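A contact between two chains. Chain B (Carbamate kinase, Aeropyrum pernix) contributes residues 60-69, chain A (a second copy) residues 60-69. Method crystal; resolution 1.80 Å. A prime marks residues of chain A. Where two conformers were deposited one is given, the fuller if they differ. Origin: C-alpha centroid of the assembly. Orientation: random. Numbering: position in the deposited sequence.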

ATOM      1  N   GLY B  60      14.657  -2.751   0.515  1.00 14.75           N
ATOM      2  CA  GLY B  60      15.786  -3.657   0.429  1.00 16.42           C
ATOM      3  C   GLY B  60      15.393  -5.039   0.931  1.00 16.55           C
ATOM      4  O   GLY B  60      15.759  -6.055   0.338  1.00 15.87           O
ATOM      5  N   TYR B  61      14.647  -5.067   2.033  1.00 16.00           N
ATOM      6  CA  TYR B  61      14.164  -6.309   2.638  1.00 14.75           C
ATOM      7  C   TYR B  61      13.285  -7.077   1.646  1.00 14.39           C
ATOM      8  O   TYR B  61      13.375  -8.304   1.528  1.00 11.67           O
ATOM      9  CB  TYR B  61      13.357  -5.980   3.903  1.00 13.91           C
ATOM     10  CG  TYR B  61      12.626  -7.156   4.526  1.00 14.69           C
ATOM     11  CD1 TYR B  61      13.266  -8.015   5.430  1.00 14.16           C
ATOM     12  CD2 TYR B  61      11.281  -7.393   4.237  1.00 15.05           C
ATOM     13  CE1 TYR B  61      12.574  -9.075   6.034  1.00 15.54           C
ATOM     14  CE2 TYR B  61      10.585  -8.449   4.831  1.00 16.08           C
ATOM     15  CZ  TYR B  61      11.233  -9.282   5.730  1.00 17.27           C
ATOM     16  OH  TYR B  61      10.523 -10.296   6.345  1.00 18.84           O
ATOM     17  N   LEU B  62      12.429  -6.355   0.934  1.00 11.71           N
ATOM     18  CA  LEU B  62      11.560  -7.000  -0.038  1.00 12.90           C
ATOM     19  C   LEU B  62      12.374  -7.647  -1.153  1.00 13.19           C
ATOM     20  O   LEU B  62      12.113  -8.784  -1.543  1.00 13.97           O
ATOM     21  CB  LEU B  62      10.569  -5.995  -0.628  1.00 11.91           C
ATOM     22  CG  LEU B  62       9.479  -5.525   0.343  1.00 12.63           C
ATOM     23  CD1 LEU B  62       8.554  -4.553  -0.366  1.00 12.79           C
ATOM     24  CD2 LEU B  62       8.682  -6.723   0.852  1.00 13.02           C
ATOM     25  N   SER B  63      13.368  -6.925  -1.659  1.00 15.38           N
ATOM     26  CA  SER B  63      14.204  -7.460  -2.731  1.00 16.75           C
ATOM     27  C   SER B  63      14.917  -8.716  -2.241  1.00 15.95           C
ATOM     28  O   SER B  63      15.003  -9.715  -2.951  1.00 15.71           O
ATOM     29  CB  SER B  63      15.241  -6.422  -3.168  1.00 17.67           C
ATOM     30  OG  SER B  63      15.972  -6.894  -4.287  0.50 15.62           O
ATOM     31  N   GLU B  64      15.419  -8.650  -1.015  1.00 14.38           N
ATOM     32  CA  GLU B  64      16.125  -9.769  -0.396  1.00 14.98           C
ATOM     33  C   GLU B  64      15.221 -11.002  -0.328  1.00 15.48           C
ATOM     34  O   GLU B  64      15.644 -12.126  -0.628  1.00 14.31           O
ATOM     35  CB  GLU B  64      16.561  -9.367   1.012  1.00 15.44           C
ATOM     36  CG  GLU B  64      17.319 -10.429   1.776  1.00 18.67           C
ATOM     37  CD  GLU B  64      17.589 -10.007   3.207  1.00 21.17           C
ATOM     38  OE1 GLU B  64      17.311  -8.834   3.542  1.00 23.40           O
ATOM     39  OE2 GLU B  64      18.080 -10.842   3.995  1.00 22.72           O
ATOM     40  N   ALA B  65      13.972 -10.787   0.069  1.00 14.50           N
ATOM     41  CA  ALA B  65      13.015 -11.885   0.179  1.00 12.79           C
ATOM     42  C   ALA B  65      12.655 -12.474  -1.179  1.00 14.25           C
ATOM     43  O   ALA B  65      12.655 -13.691  -1.348  1.00 14.53           O
ATOM     44  CB  ALA B  65      11.754 -11.407   0.894  1.00 12.15           C
ATOM     45  N   PHE B  66      12.350 -11.617  -2.152  1.00 12.50           N
ATOM     46  CA  PHE B  66      11.996 -12.108  -3.478  1.00 13.82           C
ATOM     47  C   PHE B  66      13.121 -12.959  -4.054  1.00 15.02           C
ATOM     48  O   PHE B  66      12.869 -13.992  -4.679  1.00 15.20           O
ATOM     49  CB  PHE B  66      11.705 -10.957  -4.447  1.00 14.96           C
ATOM     50  CG  PHE B  66      10.578 -10.060  -4.018  1.00 16.85           C
ATOM     51  CD1 PHE B  66       9.542 -10.535  -3.222  1.00 18.91           C
ATOM     52  CD2 PHE B  66      10.549  -8.732  -4.429  1.00 22.68           C
ATOM     53  CE1 PHE B  66       8.495  -9.697  -2.837  1.00 21.18           C
ATOM     54  CE2 PHE B  66       9.506  -7.888  -4.050  1.00 20.64           C
ATOM     55  CZ  PHE B  66       8.482  -8.375  -3.254  1.00 19.82           C
ATOM     56  N   GLU B  67      14.361 -12.532  -3.836  1.00 13.52           N
ATOM     57  CA  GLU B  67      15.500 -13.276  -4.365  1.00 16.33           C
ATOM     58  C   GLU B  67      15.820 -14.531  -3.555  1.00 16.88           C
ATOM     59  O   GLU B  67      16.587 -15.383  -4.006  1.00 15.56           O
ATOM     60  CB  GLU B  67      16.741 -12.378  -4.452  1.00 16.16           C
ATOM     61  CG  GLU B  67      16.647 -11.232  -5.482  1.00 20.34           C
ATOM     62  CD  GLU B  67      16.174 -11.682  -6.866  1.00 23.69           C
ATOM     63  OE1 GLU B  67      16.560 -12.784  -7.311  1.00 22.46           O
ATOM     64  OE2 GLU B  67      15.426 -10.918  -7.519  1.00 24.42           O
ATOM     65  N   ALA B  68      15.222 -14.659  -2.373  1.00 16.30           N
ATOM     66  CA  ALA B  68      15.464 -15.834  -1.538  1.00 17.31           C
ATOM     67  C   ALA B  68      14.706 -17.063  -2.032  1.00 16.61           C
ATOM     68  O   ALA B  68      15.023 -18.186  -1.642  1.00 16.63           O
ATOM     69  CB  ALA B  68      15.083 -15.544  -0.095  1.00 16.80           C
ATOM     70  N   LEU B  69      13.698 -16.852  -2.873  1.00 15.32           N
ATOM     71  CA  LEU B  69      12.914 -17.966  -3.403  1.00 16.08           C
ATOM     72  C   LEU B  69      13.681 -18.661  -4.520  1.00 16.64           C
ATOM     73  O   LEU B  69      14.642 -18.104  -5.048  1.00 15.82           O
ATOM     74  CB  LEU B  69      11.576 -17.454  -3.948  1.00 19.13           C
ATOM     75  CG  LEU B  69      10.513 -17.087  -2.908  1.00 22.23           C
ATOM     76  CD1 LEU B  69       9.355 -16.362  -3.577  1.00 24.94           C
ATOM     77  CD2 LEU B  69      10.036 -18.358  -2.216  1.00 24.95           C
TER
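Chain A, residues 60-69: GYLSEAFEAL

The same stretch of two carbamate kinase copies packs against itself, helix across helix, the axes 7.5 Å apart at closest approach and crossing at 89°, nearly perpendicular. Chain A enters at Gly60′ already helical, with phi/psi near -60/-45 through Ala65′, and Leu69′ turns extended at -70/160, much as Leu69 does. No hydrogen bond links the stretches; apolar packing buries 640 Å² in all. Along chain B, Gly60 makes no contact. The Tyr61 ring, chi1 t, reaches two residues: its CE2 lies 3.7 Å from Phe66′ CE1 and its CE1 3.5 Å from Leu69′ CD1. Leu62 CD2 meets the edge of the Phe66′ ring, 3.7 Å from CE1. Glu64 contributes its aliphatic part, CG standing 3.5 Å from Leu69′ CD2, while its carboxylate is hydrogen-bonded elsewhere in the structure. At Ala65 the backbones come close, with CA 5.0 Å from Ala65′ CA and only the two methyl groups as side chains there, CB to CB being 4.0 Å. Phe66, chi1 m, returns the aromatic contact: its ring is near parallel to that of Tyr61′ but slid aside, with CE1 3.8 Å from Tyr61′ CE2. Glu67 points away. Ala68 CB sits 3.8 Å from Ala68′ CB, and Leu69 closes the reciprocal arrangement, its CD1 3.7 Å from Tyr61′ CE1 and its CD2 3.8 Å from Ala68′ CB.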

ATOM      1  N   GLY A  60      -0.074 -15.114  -0.556  1.00 13.14           N
ATOM      2  CA  GLY A  60       0.603 -16.387  -0.384  1.00 13.56           C
ATOM      3  C   GLY A  60       2.044 -16.275  -0.850  1.00 14.21           C
ATOM      4  O   GLY A  60       2.963 -16.788  -0.207  1.00 13.76           O
ATOM      5  N   TYR A  61       2.240 -15.588  -1.974  1.00 14.97           N
ATOM      6  CA  TYR A  61       3.567 -15.370  -2.540  1.00 13.53           C
ATOM      7  C   TYR A  61       4.444 -14.626  -1.537  1.00 12.95           C
ATOM      8  O   TYR A  61       5.586 -15.017  -1.282  1.00 12.86           O
ATOM      9  CB  TYR A  61       3.460 -14.557  -3.836  1.00 15.70           C
ATOM     10  CG  TYR A  61       4.782 -14.023  -4.357  1.00 15.96           C
ATOM     11  CD1 TYR A  61       5.694 -14.860  -5.001  1.00 16.90           C
ATOM     12  CD2 TYR A  61       5.118 -12.679  -4.202  1.00 18.19           C
ATOM     13  CE1 TYR A  61       6.911 -14.366  -5.482  1.00 20.21           C
ATOM     14  CE2 TYR A  61       6.327 -12.175  -4.672  1.00 19.53           C
ATOM     15  CZ  TYR A  61       7.221 -13.023  -5.315  1.00 21.45           C
ATOM     16  OH  TYR A  61       8.408 -12.519  -5.798  1.00 24.34           O
ATOM     17  N   LEU A  62       3.916 -13.543  -0.970  1.00 12.20           N
ATOM     18  CA  LEU A  62       4.674 -12.768   0.007  1.00 10.97           C
ATOM     19  C   LEU A  62       5.041 -13.607   1.225  1.00 13.38           C
ATOM     20  O   LEU A  62       6.160 -13.530   1.727  1.00 12.85           O
ATOM     21  CB  LEU A  62       3.874 -11.542   0.444  1.00  9.96           C
ATOM     22  CG  LEU A  62       3.668 -10.515  -0.674  1.00 11.07           C
ATOM     23  CD1 LEU A  62       2.825  -9.350  -0.152  1.00 12.70           C
ATOM     24  CD2 LEU A  62       5.034 -10.004  -1.153  1.00 13.38           C
ATOM     25  N   SER A  63       4.090 -14.402   1.708  1.00 14.04           N
ATOM     26  CA  SER A  63       4.341 -15.261   2.860  1.00 14.55           C
ATOM     27  C   SER A  63       5.506 -16.217   2.560  1.00 13.46           C
ATOM     28  O   SER A  63       6.387 -16.425   3.398  1.00 14.67           O
ATOM     29  CB  SER A  63       3.081 -16.061   3.195  1.00 15.64           C
ATOM     30  OG  SER A  63       2.005 -15.189   3.506  1.00 19.27           O
ATOM     31  N   GLU A  64       5.505 -16.790   1.361  1.00 14.13           N
ATOM     32  CA  GLU A  64       6.564 -17.713   0.957  1.00 14.14           C
ATOM     33  C   GLU A  64       7.905 -16.990   0.866  1.00 14.78           C
ATOM     34  O   GLU A  64       8.933 -17.518   1.290  1.00 14.38           O
ATOM     35  CB  GLU A  64       6.255 -18.333  -0.405  1.00 16.58           C
ATOM     36  CG  GLU A  64       5.034 -19.234  -0.454  1.00 20.89           C
ATOM     37  CD  GLU A  64       4.908 -19.919  -1.794  1.00 25.25           C
ATOM     38  OE1 GLU A  64       5.751 -20.791  -2.086  1.00 21.89           O
ATOM     39  OE2 GLU A  64       3.981 -19.574  -2.557  1.00 26.42           O
ATOM     40  N   ALA A  65       7.882 -15.785   0.294  1.00 13.03           N
ATOM     41  CA  ALA A  65       9.089 -14.986   0.129  1.00 11.90           C
ATOM     42  C   ALA A  65       9.767 -14.700   1.463  1.00 12.33           C
ATOM     43  O   ALA A  65      10.966 -14.912   1.609  1.00 13.00           O
ATOM     44  CB  ALA A  65       8.757 -13.668  -0.578  1.00 10.23           C
ATOM     45  N   PHE A  66       9.004 -14.227   2.447  1.00 12.78           N
ATOM     46  CA  PHE A  66       9.607 -13.919   3.738  1.00 12.28           C
ATOM     47  C   PHE A  66      10.107 -15.185   4.432  1.00 12.61           C
ATOM     48  O   PHE A  66      11.145 -15.170   5.095  1.00 12.29           O
ATOM     49  CB  PHE A  66       8.607 -13.167   4.631  1.00 15.51           C
ATOM     50  CG  PHE A  66       8.013 -11.942   3.979  1.00 15.75           C
ATOM     51  CD1 PHE A  66       8.773 -11.163   3.109  1.00 18.29           C
ATOM     52  CD2 PHE A  66       6.698 -11.576   4.232  1.00 19.15           C
ATOM     53  CE1 PHE A  66       8.224 -10.033   2.495  1.00 20.12           C
ATOM     54  CE2 PHE A  66       6.138 -10.450   3.625  1.00 18.11           C
ATOM     55  CZ  PHE A  66       6.903  -9.678   2.755  1.00 20.40           C
ATOM     56  N   GLU A  67       9.383 -16.287   4.267  1.00 13.29           N
ATOM     57  CA  GLU A  67       9.800 -17.544   4.882  1.00 14.83           C
ATOM     58  C   GLU A  67      11.025 -18.148   4.190  1.00 14.94           C
ATOM     59  O   GLU A  67      11.692 -19.005   4.759  1.00 15.56           O
ATOM     60  CB  GLU A  67       8.654 -18.559   4.873  1.00 15.77           C
ATOM     61  CG  GLU A  67       7.557 -18.277   5.892  1.00 18.45           C
ATOM     62  CD  GLU A  67       8.026 -18.400   7.336  1.00 24.48           C
ATOM     63  OE1 GLU A  67       9.185 -18.818   7.577  1.00 22.51           O
ATOM     64  OE2 GLU A  67       7.223 -18.082   8.238  1.00 27.26           O
ATOM     65  N   ALA A  68      11.321 -17.704   2.971  1.00 14.86           N
ATOM     66  CA  ALA A  68      12.483 -18.218   2.247  1.00 15.47           C
ATOM     67  C   ALA A  68      13.779 -17.567   2.730  1.00 15.42           C
ATOM     68  O   ALA A  68      14.876 -18.027   2.400  1.00 14.79           O
ATOM     69  CB  ALA A  68      12.317 -17.996   0.747  1.00 17.35           C
ATOM     70  N   LEU A  69      13.650 -16.497   3.510  1.00 15.78           N
ATOM     71  CA  LEU A  69      14.809 -15.795   4.051  1.00 17.42           C
ATOM     72  C   LEU A  69      15.502 -16.661   5.098  1.00 19.10           C
ATOM     73  O   LEU A  69      14.902 -17.592   5.638  1.00 17.56           O
ATOM     74  CB  LEU A  69      14.379 -14.481   4.720  1.00 16.83           C
ATOM     75  CG  LEU A  69      13.801 -13.358   3.852  1.00 16.24           C
ATOM     76  CD1 LEU A  69      13.110 -12.319   4.731  1.00 14.61           C
ATOM     77  CD2 LEU A  69      14.922 -12.718   3.043  1.00 15.55           C
TER